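D-alanyl-D-alanine carboxypeptidase (Penicillin binding protein) family protein (Francisella tularensis subsp. tularensis, PDB 6OSU) probably removes the terminal D-alanine from peptidoglycan precursor peptides during cell-wall synthesis, as a serine carboxypeptidase of the S11 family. Local coordinates at residues A[328-333]-A[363-368]; A[201-206]-A[256-261]; A[145-150]-A[159-164]. All blocks are in the same frame, centred on the assembly; numbering follows the deposited sequence.

Contacts 1 and 2 are antiparallel strand pairs knit by backbone hydrogen bonds; contact 3 instead works through helix side chains that grip the backbone and ring of an irregular segment. None is wholly core: in contact 2 more than half of the touching residues are buried, in contact 3 half, and in contact 1 a third. Contact 1 belongs to the C-terminal part of this two-domain enzyme, on the opposite side of the chain's centre from the other two. Contacts 2 and 3 lie in the carboxypeptidase part, their centres about 31 Å apart, and hold no common element. Each of them comes near residues predicted to be catalytic, whereas contact 1 is remote from them.

Contact 1. Residues A[328-333]-A[363-368]; sequences YENVLL and NIYKTV
Leu333 and Ile364 meet with their side chains at about a right angle, Leu333 CB lying 3.7 Å from Ile364 CG2, and the leucine continues to Lys366, its CD1 3.9 Å from Lys366 CB. Val331 and Val368 share the sheet face of Glu329 and Lys366, their methyls touching CG2 to CG2 at 4.1 Å. The other face carries Asn330, Leu332, Tyr365 and Thr367, and the Tyr365 ring leads the contact there. Its CG is anti to the backbone N (chi1 -174°), and the ring crosses the partner strand with Leu332 N at its edge, while Tyr365 OH comes within 3.4 Å of Asn330 CB. Behind them, in the antiparallel ladder, Val331 and Lys366 exchange two nearly straight bonds, Val331 N to Lys366 O at 3.0 Å and Lys366 N to Val331 O at 3.1 Å; Val368 N adds a third to Glu329 O at 2.8 Å. Farther out, Thr367 is fixed to the turn between strands 39-44 and 50-54, its hydroxyl bonded to that of Thr47 and its N-H to the carboxylate of Asp49. Tyr328 and Thr367 also pack on Phe300 of strand 298-307 and Val51 of strand 50-54. Ile364, Lys366 and Val368 pack instead on strand 409-417. A two-stranded antiparallel ribbon, entered from helix 310-327, thus bridges the carboxypeptidase sheet and the beta-rich C-terminal domain, the two-domain plan of the penicillin-binding protein 5 family.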
ATOM      1  N   TYR A 328      10.212  -2.111 -13.499  1.00 60.04           N
ATOM      2  CA  TYR A 328      10.805  -1.070 -12.673  1.00 59.58           C
ATOM      3  C   TYR A 328      11.761  -1.684 -11.658  1.00 60.42           C
ATOM      4  O   TYR A 328      11.895  -2.906 -11.542  1.00 62.42           O
ATOM      5  CB  TYR A 328       9.724  -0.232 -11.984  1.00 58.15           C
ATOM      6  CG  TYR A 328       9.070   0.751 -12.922  1.00 59.07           C
ATOM      7  CD1 TYR A 328       9.560   2.043 -13.052  1.00 59.38           C
ATOM      8  CD2 TYR A 328       7.976   0.383 -13.695  1.00 60.73           C
ATOM      9  CE1 TYR A 328       8.974   2.949 -13.915  1.00 60.15           C
ATOM     10  CE2 TYR A 328       7.382   1.282 -14.564  1.00 62.05           C
ATOM     11  CZ  TYR A 328       7.887   2.565 -14.667  1.00 61.62           C
ATOM     12  OH  TYR A 328       7.304   3.464 -15.528  1.00 62.99           O
ATOM     13  N   GLU A 329      12.418  -0.807 -10.905  1.00 59.31           N
ATOM     14  CA  GLU A 329      13.574  -1.171 -10.102  1.00 58.93           C
ATOM     15  C   GLU A 329      13.894  -0.015  -9.168  1.00 56.63           C
ATOM     16  O   GLU A 329      13.762   1.150  -9.558  1.00 55.45           O
ATOM     17  CB  GLU A 329      14.771  -1.475 -11.012  1.00 61.45           C
ATOM     18  CG  GLU A 329      15.846  -2.345 -10.410  1.00 63.92           C
ATOM     19  CD  GLU A 329      16.763  -2.917 -11.475  1.00 68.09           C
ATOM     20  OE1 GLU A 329      17.509  -2.137 -12.103  1.00 69.29           O
ATOM     21  OE2 GLU A 329      16.722  -4.147 -11.703  1.00 69.98           O
ATOM     22  N   ASN A 330      14.299  -0.336  -7.943  1.00 55.60           N
ATOM     23  CA  ASN A 330      14.746   0.664  -6.981  1.00 54.93           C
ATOM     24  C   ASN A 330      16.265   0.744  -7.038  1.00 57.71           C
ATOM     25  O   ASN A 330      16.950  -0.275  -6.890  1.00 59.43           O
ATOM     26  CB  ASN A 330      14.270   0.332  -5.566  1.00 53.10           C
ATOM     27  CG  ASN A 330      12.831   0.750  -5.322  1.00 52.72           C
ATOM     28  OD1 ASN A 330      12.147   1.221  -6.231  1.00 53.80           O
ATOM     29  ND2 ASN A 330      12.364   0.577  -4.094  1.00 51.91           N
ATOM     30  N   VAL A 331      16.786   1.950  -7.266  1.00 58.03           N
ATOM     31  CA  VAL A 331      18.218   2.188  -7.396  1.00 59.94           C
ATOM     32  C   VAL A 331      18.598   3.395  -6.548  1.00 59.54           C
ATOM     33  O   VAL A 331      17.916   4.426  -6.572  1.00 58.27           O
ATOM     34  CB  VAL A 331      18.631   2.418  -8.868  1.00 61.02           C
ATOM     35  CG1 VAL A 331      20.126   2.666  -8.966  1.00 62.78           C
ATOM     36  CG2 VAL A 331      18.235   1.227  -9.730  1.00 61.73           C
ATOM     37  N   LEU A 332      19.689   3.265  -5.795  1.00 60.26           N
ATOM     38  CA  LEU A 332      20.278   4.397  -5.082  1.00 60.92           C
ATOM     39  C   LEU A 332      21.167   5.144  -6.068  1.00 61.87           C
ATOM     40  O   LEU A 332      22.331   4.791  -6.262  1.00 63.31           O
ATOM     41  CB  LEU A 332      21.063   3.930  -3.863  1.00 62.03           C
ATOM     42  CG  LEU A 332      21.690   5.047  -3.026  1.00 63.05           C
ATOM     43  CD1 LEU A 332      20.614   5.835  -2.290  1.00 61.33           C
ATOM     44  CD2 LEU A 332      22.723   4.496  -2.054  1.00 64.84           C
ATOM     45  N   LEU A 333      20.614   6.182  -6.698  1.00 61.09           N
ATOM     46  CA  LEU A 333      21.360   6.909  -7.720  1.00 62.69           C
ATOM     47  C   LEU A 333      22.447   7.787  -7.113  1.00 64.69           C
ATOM     48  O   LEU A 333      23.482   8.019  -7.749  1.00 67.45           O
ATOM     49  CB  LEU A 333      20.402   7.751  -8.558  1.00 61.95           C
ATOM     50  CG  LEU A 333      19.255   6.960  -9.192  1.00 60.60           C
ATOM     51  CD1 LEU A 333      18.198   7.885  -9.781  1.00 59.85           C
ATOM     52  CD2 LEU A 333      19.800   6.030 -10.257  1.00 61.46           C
ATOM     53  N   ASN A 363      19.760  11.605   0.003  1.00 69.94           N
ATOM     54  CA  ASN A 363      19.922  10.526  -0.954  1.00 66.70           C
ATOM     55  C   ASN A 363      19.134  10.827  -2.223  1.00 63.92           C
ATOM     56  O   ASN A 363      18.264  11.704  -2.257  1.00 65.25           O
ATOM     57  CB  ASN A 363      19.443   9.194  -0.370  1.00 67.02           C
ATOM     58  CG  ASN A 363      20.277   8.729   0.803  1.00 70.50           C
ATOM     59  OD1 ASN A 363      21.503   8.649   0.717  1.00 72.42           O
ATOM     60  ND2 ASN A 363      19.616   8.417   1.910  1.00 72.29           N
ATOM     61  N   ILE A 364      19.453  10.089  -3.278  1.00 60.51           N
ATOM     62  CA  ILE A 364      18.569   9.946  -4.428  1.00 57.08           C
ATOM     63  C   ILE A 364      18.287   8.455  -4.550  1.00 55.82           C
ATOM     64  O   ILE A 364      19.089   7.698  -5.114  1.00 54.49           O
ATOM     65  CB  ILE A 364      19.163  10.517  -5.718  1.00 54.58           C
ATOM     66  CG1 ILE A 364      19.423  12.017  -5.573  1.00 55.53           C
ATOM     67  CG2 ILE A 364      18.209  10.274  -6.881  1.00 51.84           C
ATOM     68  CD1 ILE A 364      19.899  12.675  -6.861  1.00 54.26           C
ATOM     69  N   TYR A 365      17.163   8.026  -3.989  1.00 56.42           N
ATOM     70  CA  TYR A 365      16.707   6.643  -4.039  1.00 54.80           C
ATOM     71  C   TYR A 365      15.401   6.648  -4.817  1.00 54.12           C
ATOM     72  O   TYR A 365      14.384   7.147  -4.321  1.00 53.85           O
ATOM     73  CB  TYR A 365      16.534   6.081  -2.628  1.00 55.61           C
ATOM     74  CG  TYR A 365      16.200   4.609  -2.560  1.00 55.29           C
ATOM     75  CD1 TYR A 365      17.042   3.655  -3.123  1.00 54.66           C
ATOM     76  CD2 TYR A 365      15.054   4.170  -1.911  1.00 55.43           C
ATOM     77  CE1 TYR A 365      16.737   2.303  -3.053  1.00 54.01           C
ATOM     78  CE2 TYR A 365      14.742   2.828  -1.836  1.00 54.90           C
ATOM     79  CZ  TYR A 365      15.584   1.898  -2.406  1.00 54.22           C
ATOM     80  OH  TYR A 365      15.266   0.560  -2.331  1.00 54.73           O
ATOM     81  N   LYS A 366      15.430   6.117  -6.041  1.00 53.60           N
ATOM     82  CA  LYS A 366      14.343   6.317  -6.987  1.00 54.93           C
ATOM     83  C   LYS A 366      13.917   5.000  -7.626  1.00 55.61           C
ATOM     84  O   LYS A 366      14.722   4.081  -7.807  1.00 55.52           O
ATOM     85  CB  LYS A 366      14.757   7.325  -8.075  1.00 55.65           C
ATOM     86  CG  LYS A 366      13.597   7.967  -8.823  1.00 57.58           C
ATOM     87  CD  LYS A 366      14.089   8.981  -9.849  1.00 59.02           C
ATOM     88  CE  LYS A 366      13.020   9.294 -10.896  1.00 60.85           C
ATOM     89  NZ  LYS A 366      11.973  10.241 -10.409  1.00 63.52           N
ATOM     90  N   THR A 367      12.631   4.921  -7.960  1.00 56.51           N
ATOM     91  CA  THR A 367      12.084   3.811  -8.734  1.00 56.27           C
ATOM     92  C   THR A 367      12.152   4.186 -10.211  1.00 55.93           C
ATOM     93  O   THR A 367      11.458   5.105 -10.659  1.00 56.76           O
ATOM     94  CB  THR A 367      10.651   3.509  -8.306  1.00 57.54           C
ATOM     95  OG1 THR A 367      10.630   3.153  -6.918  1.00 58.41           O
ATOM     96  CG2 THR A 367      10.073   2.366  -9.128  1.00 57.53           C
ATOM     97  N   VAL A 368      12.990   3.483 -10.967  1.00 55.04           N
ATOM     98  CA  VAL A 368      13.243   3.824 -12.366  1.00 55.27           C
ATOM     99  C   VAL A 368      13.062   2.570 -13.212  1.00 54.81           C
ATOM    100  O   VAL A 368      13.128   1.442 -12.700  1.00 53.62           O
ATOM    101  CB  VAL A 368      14.655   4.427 -12.557  1.00 55.91           C
ATOM    102  CG1 VAL A 368      14.789   5.729 -11.780  1.00 56.53           C
ATOM    103  CG2 VAL A 368      15.719   3.437 -12.123  1.00 55.31           C
TER

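Contact 2. Residues A[201-206]-A[256-261]; sequences GLVWNA and DNFVLQ
Leu202 N donates to Gln261 O at 2.8 Å, the first rung of an antiparallel ladder, and Gln261 N returns a longer bond to Leu202 O. The pattern recurs at Trp204 and Val259, where Val259 N reaches Trp204 O at 2.9 Å, and past the strand end Ala206 N still finds Asn257 O at 2.8 Å. On the side of the sheet that carries Val203, Phe258 turns one ring face to Asn205. Asn205 CA sits over the ring centre, 3.8 Å from the centroid and 14° off the normal, a CH-pi contact; Asn205 CB follows, 3.4 Å from Phe258 CZ. Asn205 CG, anti to the backbone N (chi1 -171°), is carried just past Phe258 CE1 and CZ; the amide is tilted 36° against the phenyl, and ND2 makes a weak bond to Asp256 OD1 at 3.4 Å, while Asn205 OD1 accepts from Lys208 N. Val203 CG1 and Leu260 CD2 touch at 3.7 Å. On the other face, Trp204 NE1 bonds Tyr104 O and Gln261 NE2 bonds Lys102 O. The pair belongs to a three-stranded antiparallel sheet in which the side chain of Gln261 lies about 8 Å from that of Ser124, predicted to be an active-site residue.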
ATOM      1  N   GLY A 201      -9.649 -16.196   4.533  1.00 65.83           N
ATOM      2  CA  GLY A 201     -11.048 -16.189   4.906  1.00 63.96           C
ATOM      3  C   GLY A 201     -11.214 -16.162   6.410  1.00 63.76           C
ATOM      4  O   GLY A 201     -10.250 -15.989   7.158  1.00 65.11           O
ATOM      5  N   LEU A 202     -12.460 -16.342   6.844  1.00 61.92           N
ATOM      6  CA  LEU A 202     -12.814 -16.295   8.257  1.00 61.31           C
ATOM      7  C   LEU A 202     -13.732 -17.461   8.590  1.00 61.36           C
ATOM      8  O   LEU A 202     -14.834 -17.568   8.040  1.00 61.04           O
ATOM      9  CB  LEU A 202     -13.487 -14.964   8.613  1.00 60.46           C
ATOM     10  CG  LEU A 202     -14.082 -14.865  10.021  1.00 61.28           C
ATOM     11  CD1 LEU A 202     -13.007 -15.037  11.086  1.00 62.75           C
ATOM     12  CD2 LEU A 202     -14.818 -13.549  10.206  1.00 60.44           C
ATOM     13  N   VAL A 203     -13.276 -18.332   9.485  1.00 62.16           N
ATOM     14  CA  VAL A 203     -14.089 -19.410  10.039  1.00 62.54           C
ATOM     15  C   VAL A 203     -14.602 -18.924  11.387  1.00 61.55           C
ATOM     16  O   VAL A 203     -13.833 -18.818  12.348  1.00 61.74           O
ATOM     17  CB  VAL A 203     -13.288 -20.711  10.179  1.00 65.03           C
ATOM     18  CG1 VAL A 203     -14.190 -21.840  10.662  1.00 67.00           C
ATOM     19  CG2 VAL A 203     -12.621 -21.068   8.858  1.00 65.25           C
ATOM     20  N   TRP A 204     -15.900 -18.633  11.467  1.00 60.42           N
ATOM     21  CA  TRP A 204     -16.476 -17.886  12.579  1.00 61.04           C
ATOM     22  C   TRP A 204     -17.529 -18.730  13.285  1.00 64.87           C
ATOM     23  O   TRP A 204     -18.524 -19.129  12.672  1.00 65.15           O
ATOM     24  CB  TRP A 204     -17.074 -16.572  12.074  1.00 58.17           C
ATOM     25  CG  TRP A 204     -17.855 -15.787  13.079  1.00 57.74           C
ATOM     26  CD1 TRP A 204     -19.206 -15.606  13.101  1.00 58.06           C
ATOM     27  CD2 TRP A 204     -17.334 -15.051  14.196  1.00 57.82           C
ATOM     28  NE1 TRP A 204     -19.562 -14.810  14.165  1.00 58.56           N
ATOM     29  CE2 TRP A 204     -18.431 -14.458  14.853  1.00 58.13           C
ATOM     30  CE3 TRP A 204     -16.048 -14.841  14.706  1.00 57.57           C
ATOM     31  CZ2 TRP A 204     -18.283 -13.671  15.993  1.00 58.60           C
ATOM     32  CZ3 TRP A 204     -15.903 -14.059  15.839  1.00 58.26           C
ATOM     33  CH2 TRP A 204     -17.015 -13.483  16.470  1.00 58.87           C
ATOM     34  N   ASN A 205     -17.306 -19.000  14.571  1.00 67.43           N
ATOM     35  CA  ASN A 205     -18.282 -19.697  15.410  1.00 68.31           C
ATOM     36  C   ASN A 205     -19.240 -18.651  15.964  1.00 68.46           C
ATOM     37  O   ASN A 205     -18.923 -17.952  16.930  1.00 69.60           O
ATOM     38  CB  ASN A 205     -17.589 -20.465  16.531  1.00 69.39           C
ATOM     39  CG  ASN A 205     -18.537 -21.387  17.289  1.00 70.36           C
ATOM     40  OD1 ASN A 205     -19.748 -21.166  17.322  1.00 69.40           O
ATOM     41  ND2 ASN A 205     -17.983 -22.430  17.903  1.00 71.85           N
ATOM     42  N   ALA A 206     -20.421 -18.540  15.352  1.00 67.63           N
ATOM     43  CA  ALA A 206     -21.383 -17.540  15.799  1.00 68.14           C
ATOM     44  C   ALA A 206     -21.982 -17.894  17.156  1.00 71.01           C
ATOM     45  O   ALA A 206     -22.440 -17.002  17.879  1.00 71.77           O
ATOM     46  CB  ALA A 206     -22.486 -17.369  14.757  1.00 67.97           C
ATOM     47  N   ASP A 256     -23.156 -26.182  17.016  1.00 99.07           N
ATOM     48  CA  ASP A 256     -22.746 -24.784  16.997  1.00 95.06           C
ATOM     49  C   ASP A 256     -22.898 -24.193  15.601  1.00 91.24           C
ATOM     50  O   ASP A 256     -22.586 -24.836  14.597  1.00 92.31           O
ATOM     51  CB  ASP A 256     -21.299 -24.659  17.472  1.00 95.29           C
ATOM     52  CG  ASP A 256     -21.177 -24.694  18.983  1.00 98.94           C
ATOM     53  OD1 ASP A 256     -20.597 -23.747  19.554  1.00 97.83           O
ATOM     54  OD2 ASP A 256     -21.688 -25.653  19.600  1.00102.91           O
ATOM     55  N   ASN A 257     -23.383 -22.959  15.535  1.00 87.18           N
ATOM     56  CA  ASN A 257     -23.600 -22.297  14.258  1.00 83.73           C
ATOM     57  C   ASN A 257     -22.310 -21.641  13.785  1.00 80.39           C
ATOM     58  O   ASN A 257     -21.684 -20.879  14.527  1.00 80.00           O
ATOM     59  CB  ASN A 257     -24.711 -21.255  14.359  1.00 83.35           C
ATOM     60  CG  ASN A 257     -24.967 -20.559  13.041  1.00 81.93           C
ATOM     61  OD1 ASN A 257     -25.589 -21.121  12.141  1.00 83.86           O
ATOM     62  ND2 ASN A 257     -24.490 -19.326  12.918  1.00 79.27           N
ATOM     63  N   PHE A 258     -21.929 -21.928  12.545  1.00 78.41           N
ATOM     64  CA  PHE A 258     -20.708 -21.402  11.956  1.00 75.04           C
ATOM     65  C   PHE A 258     -21.026 -20.653  10.671  1.00 72.62           C
ATOM     66  O   PHE A 258     -21.842 -21.106   9.861  1.00 74.26           O
ATOM     67  CB  PHE A 258     -19.710 -22.522  11.662  1.00 75.53           C
ATOM     68  CG  PHE A 258     -18.770 -22.817  12.794  1.00 76.35           C
ATOM     69  CD1 PHE A 258     -19.168 -23.608  13.856  1.00 79.45           C
ATOM     70  CD2 PHE A 258     -17.480 -22.315  12.783  1.00 75.45           C
ATOM     71  CE1 PHE A 258     -18.300 -23.887  14.895  1.00 81.27           C
ATOM     72  CE2 PHE A 258     -16.607 -22.589  13.818  1.00 77.27           C
ATOM     73  CZ  PHE A 258     -17.018 -23.380  14.874  1.00 80.27           C
ATOM     74  N   VAL A 259     -20.381 -19.505  10.496  1.00 69.39           N
ATOM     75  CA  VAL A 259     -20.420 -18.742   9.253  1.00 67.87           C
ATOM     76  C   VAL A 259     -19.033 -18.800   8.631  1.00 67.91           C
ATOM     77  O   VAL A 259     -18.027 -18.579   9.318  1.00 67.28           O
ATOM     78  CB  VAL A 259     -20.860 -17.287   9.489  1.00 64.70           C
ATOM     79  CG1 VAL A 259     -20.903 -16.535   8.173  1.00 62.82           C
ATOM     80  CG2 VAL A 259     -22.218 -17.246  10.175  1.00 66.22           C
ATOM     81  N   LEU A 260     -18.977 -19.107   7.339  1.00 68.76           N
ATOM     82  CA  LEU A 260     -17.722 -19.273   6.616  1.00 68.50           C
ATOM     83  C   LEU A 260     -17.714 -18.319   5.434  1.00 68.04           C
ATOM     84  O   LEU A 260     -18.599 -18.384   4.575  1.00 68.57           O
ATOM     85  CB  LEU A 260     -17.557 -20.719   6.145  1.00 70.43           C
ATOM     86  CG  LEU A 260     -17.676 -21.775   7.246  1.00 72.87           C
ATOM     87  CD1 LEU A 260     -18.506 -22.956   6.774  1.00 76.08           C
ATOM     88  CD2 LEU A 260     -16.298 -22.232   7.695  1.00 73.51           C
ATOM     89  N   GLN A 261     -16.728 -17.425   5.396  1.00 67.81           N
ATOM     90  CA  GLN A 261     -16.624 -16.445   4.327  1.00 67.78           C
ATOM     91  C   GLN A 261     -15.184 -16.350   3.855  1.00 67.29           C
ATOM     92  O   GLN A 261     -14.250 -16.433   4.657  1.00 66.03           O
ATOM     93  CB  GLN A 261     -17.099 -15.059   4.777  1.00 67.46           C
ATOM     94  CG  GLN A 261     -18.313 -15.071   5.681  1.00 70.33           C
ATOM     95  CD  GLN A 261     -18.966 -13.714   5.778  1.00 70.85           C
ATOM     96  OE1 GLN A 261     -19.321 -13.115   4.764  1.00 71.73           O
ATOM     97  NE2 GLN A 261     -19.123 -13.215   6.998  1.00 70.78           N
TER

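Contact 3. Residues A[145-150]-A[159-164]; sequences DLMNQT and THFANP
The backbones of segment 145-150, on helix 140-154, and the irregular segment 159-164 stay apart, Asn148 and His160 approaching to 6.1 Å between CA atoms, and side chains of Met147 and Asn148 fill the distance. Asn148 uses both ends of its amide on one residue: Phe161 N donates to Asn148 OD1 at 2.8 Å, on an in-plane lone pair, and Asn148 ND2 returns a bond to Phe161 O at 3.2 Å. This two-pronged grip, nearly straight on each side, fixes the rotation of the amide and ties helix 140-154 to the loop before helix 176-189, within the carboxypeptidase domain of the penicillin-binding protein and serine beta-lactamase clan. The His160 ring lies 11° from parallel to that amide, with CE1 3.4 Å from Asn148 ND2. Met147 bends at its last torsion (chi3 65°), placing CE over one face of the Phe161 ring, offset toward the rim, a CH-pi contact 3.8 Å from Phe161 CG; the sulfur stands farther off and oblique to the ring, a Met-aromatic contact, and lies 3.6 Å from Pro164 CA. Met147 and Phe161 touch Thr66 on helix 66-79, the helix of the predicted proton acceptor Lys67, and Pro164 O accepts a bond from Thr70.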
ATOM      1  N   ASP A 145     -14.871  11.972  13.071  1.00 63.00           N
ATOM      2  CA  ASP A 145     -14.034  13.159  13.235  1.00 65.88           C
ATOM      3  C   ASP A 145     -12.574  12.776  13.424  1.00 63.60           C
ATOM      4  O   ASP A 145     -11.676  13.421  12.868  1.00 63.94           O
ATOM      5  CB  ASP A 145     -14.521  13.990  14.423  1.00 70.91           C
ATOM      6  CG  ASP A 145     -15.798  14.741  14.123  1.00 75.55           C
ATOM      7  OD1 ASP A 145     -15.920  15.279  13.000  1.00 77.39           O
ATOM      8  OD2 ASP A 145     -16.679  14.795  15.009  1.00 77.60           O
ATOM      9  N   LEU A 146     -12.318  11.728  14.207  1.00 61.36           N
ATOM     10  CA  LEU A 146     -10.951  11.247  14.365  1.00 60.66           C
ATOM     11  C   LEU A 146     -10.390  10.740  13.040  1.00 58.37           C
ATOM     12  O   LEU A 146      -9.213  10.962  12.730  1.00 58.22           O
ATOM     13  CB  LEU A 146     -10.909  10.150  15.424  1.00 60.97           C
ATOM     14  CG  LEU A 146      -9.538   9.532  15.673  1.00 60.96           C
ATOM     15  CD1 LEU A 146      -8.613  10.531  16.351  1.00 62.46           C
ATOM     16  CD2 LEU A 146      -9.697   8.274  16.496  1.00 61.25           C
ATOM     17  N   MET A 147     -11.220  10.056  12.245  1.00 56.13           N
ATOM     18  CA  MET A 147     -10.782   9.603  10.928  1.00 54.71           C
ATOM     19  C   MET A 147     -10.372  10.776  10.047  1.00 53.01           C
ATOM     20  O   MET A 147      -9.361  10.705   9.339  1.00 50.97           O
ATOM     21  CB  MET A 147     -11.891   8.806  10.242  1.00 55.31           C
ATOM     22  CG  MET A 147     -12.329   7.560  10.976  1.00 55.41           C
ATOM     23  SD  MET A 147     -13.750   6.811  10.160  1.00 56.38           S
ATOM     24  CE  MET A 147     -13.019   6.334   8.597  1.00 54.47           C
ATOM     25  N   ASN A 148     -11.146  11.862  10.076  1.00 54.84           N
ATOM     26  CA  ASN A 148     -10.841  13.003   9.219  1.00 56.59           C
ATOM     27  C   ASN A 148      -9.614  13.770   9.707  1.00 58.22           C
ATOM     28  O   ASN A 148      -8.859  14.308   8.889  1.00 57.36           O
ATOM     29  CB  ASN A 148     -12.062  13.919   9.120  1.00 57.96           C
ATOM     30  CG  ASN A 148     -13.192  13.292   8.316  1.00 57.27           C
ATOM     31  OD1 ASN A 148     -12.952  12.620   7.313  1.00 54.43           O
ATOM     32  ND2 ASN A 148     -14.424  13.496   8.762  1.00 59.32           N
ATOM     33  N   GLN A 149      -9.393  13.825  11.023  1.00 61.08           N
ATOM     34  CA  GLN A 149      -8.162  14.417  11.541  1.00 63.86           C
ATOM     35  C   GLN A 149      -6.952  13.583  11.150  1.00 61.47           C
ATOM     36  O   GLN A 149      -5.924  14.120  10.723  1.00 61.25           O
ATOM     37  CB  GLN A 149      -8.231  14.549  13.061  1.00 67.08           C
ATOM     38  CG  GLN A 149      -9.257  15.531  13.569  1.00 72.01           C
ATOM     39  CD  GLN A 149      -9.436  15.429  15.069  1.00 75.99           C
ATOM     40  OE1 GLN A 149     -10.540  15.598  15.586  1.00 78.47           O
ATOM     41  NE2 GLN A 149      -8.349  15.139  15.777  1.00 76.60           N
ATOM     42  N   THR A 150      -7.052  12.263  11.313  1.00 60.48           N
ATOM     43  CA  THR A 150      -5.947  11.384  10.952  1.00 59.85           C
ATOM     44  C   THR A 150      -5.633  11.485   9.465  1.00 58.97           C
ATOM     45  O   THR A 150      -4.463  11.452   9.065  1.00 58.96           O
ATOM     46  CB  THR A 150      -6.282   9.943  11.343  1.00 58.21           C
ATOM     47  OG1 THR A 150      -6.485   9.867  12.760  1.00 59.18           O
ATOM     48  CG2 THR A 150      -5.152   8.999  10.952  1.00 57.27           C
ATOM     49  N   THR A 159      -9.716  14.012   0.942  1.00 59.31           N
ATOM     50  CA  THR A 159     -10.403  12.876   1.540  1.00 58.61           C
ATOM     51  C   THR A 159     -11.304  13.373   2.654  1.00 59.47           C
ATOM     52  O   THR A 159     -10.875  14.171   3.490  1.00 60.86           O
ATOM     53  CB  THR A 159      -9.398  11.856   2.088  1.00 57.59           C
ATOM     54  OG1 THR A 159      -8.811  11.138   1.000  1.00 57.37           O
ATOM     55  CG2 THR A 159     -10.073  10.872   3.030  1.00 56.77           C
ATOM     56  N   HIS A 160     -12.551  12.911   2.656  1.00 59.73           N
ATOM     57  CA  HIS A 160     -13.472  13.221   3.743  1.00 60.90           C
ATOM     58  C   HIS A 160     -14.402  12.037   3.939  1.00 59.63           C
ATOM     59  O   HIS A 160     -15.127  11.659   3.014  1.00 60.49           O
ATOM     60  CB  HIS A 160     -14.274  14.490   3.460  1.00 64.78           C
ATOM     61  CG  HIS A 160     -15.161  14.895   4.593  1.00 67.20           C
ATOM     62  ND1 HIS A 160     -14.699  15.596   5.685  1.00 68.51           N
ATOM     63  CD2 HIS A 160     -16.476  14.668   4.821  1.00 68.72           C
ATOM     64  CE1 HIS A 160     -15.695  15.798   6.530  1.00 70.30           C
ATOM     65  NE2 HIS A 160     -16.784  15.244   6.030  1.00 70.35           N
ATOM     66  N   PHE A 161     -14.383  11.465   5.137  1.00 58.56           N
ATOM     67  CA  PHE A 161     -15.227  10.330   5.479  1.00 57.17           C
ATOM     68  C   PHE A 161     -16.497  10.804   6.173  1.00 59.42           C
ATOM     69  O   PHE A 161     -16.468  11.741   6.975  1.00 60.98           O
ATOM     70  CB  PHE A 161     -14.469   9.350   6.372  1.00 54.62           C
ATOM     71  CG  PHE A 161     -13.247   8.769   5.724  1.00 53.01           C
ATOM     72  CD1 PHE A 161     -13.366   7.880   4.666  1.00 52.59           C
ATOM     73  CD2 PHE A 161     -11.981   9.104   6.169  1.00 52.91           C
ATOM     74  CE1 PHE A 161     -12.246   7.337   4.065  1.00 51.34           C
ATOM     75  CE2 PHE A 161     -10.854   8.564   5.576  1.00 52.18           C
ATOM     76  CZ  PHE A 161     -10.987   7.677   4.521  1.00 51.15           C
ATOM     77  N   ALA A 162     -17.617  10.160   5.847  1.00 60.33           N
ATOM     78  CA  ALA A 162     -18.895  10.468   6.473  1.00 62.75           C
ATOM     79  C   ALA A 162     -19.261   9.492   7.576  1.00 62.89           C
ATOM     80  O   ALA A 162     -20.165   9.788   8.365  1.00 64.72           O
ATOM     81  CB  ALA A 162     -20.020  10.485   5.430  1.00 63.71           C
ATOM     82  N   ASN A 163     -18.579   8.355   7.647  1.00 61.13           N
ATOM     83  CA  ASN A 163     -18.886   7.315   8.620  1.00 61.99           C
ATOM     84  C   ASN A 163     -17.708   6.350   8.670  1.00 61.34           C
ATOM     85  O   ASN A 163     -16.784   6.449   7.853  1.00 60.07           O
ATOM     86  CB  ASN A 163     -20.202   6.593   8.271  1.00 62.47           C
ATOM     87  CG  ASN A 163     -20.229   6.066   6.860  1.00 61.80           C
ATOM     88  OD1 ASN A 163     -19.230   5.553   6.356  1.00 59.66           O
ATOM     89  ND2 ASN A 163     -21.374   6.196   6.203  1.00 63.99           N
ATOM     90  N   PRO A 164     -17.692   5.420   9.633  1.00 61.25           N
ATOM     91  CA  PRO A 164     -16.532   4.521   9.760  1.00 58.99           C
ATOM     92  C   PRO A 164     -16.506   3.333   8.807  1.00 58.38           C
ATOM     93  O   PRO A 164     -15.454   2.682   8.699  1.00 57.11           O
ATOM     94  CB  PRO A 164     -16.628   4.023  11.214  1.00 59.22           C
ATOM     95  CG  PRO A 164     -17.544   4.985  11.906  1.00 61.64           C
ATOM     96  CD  PRO A 164     -18.514   5.408  10.854  1.00 62.88           C
TER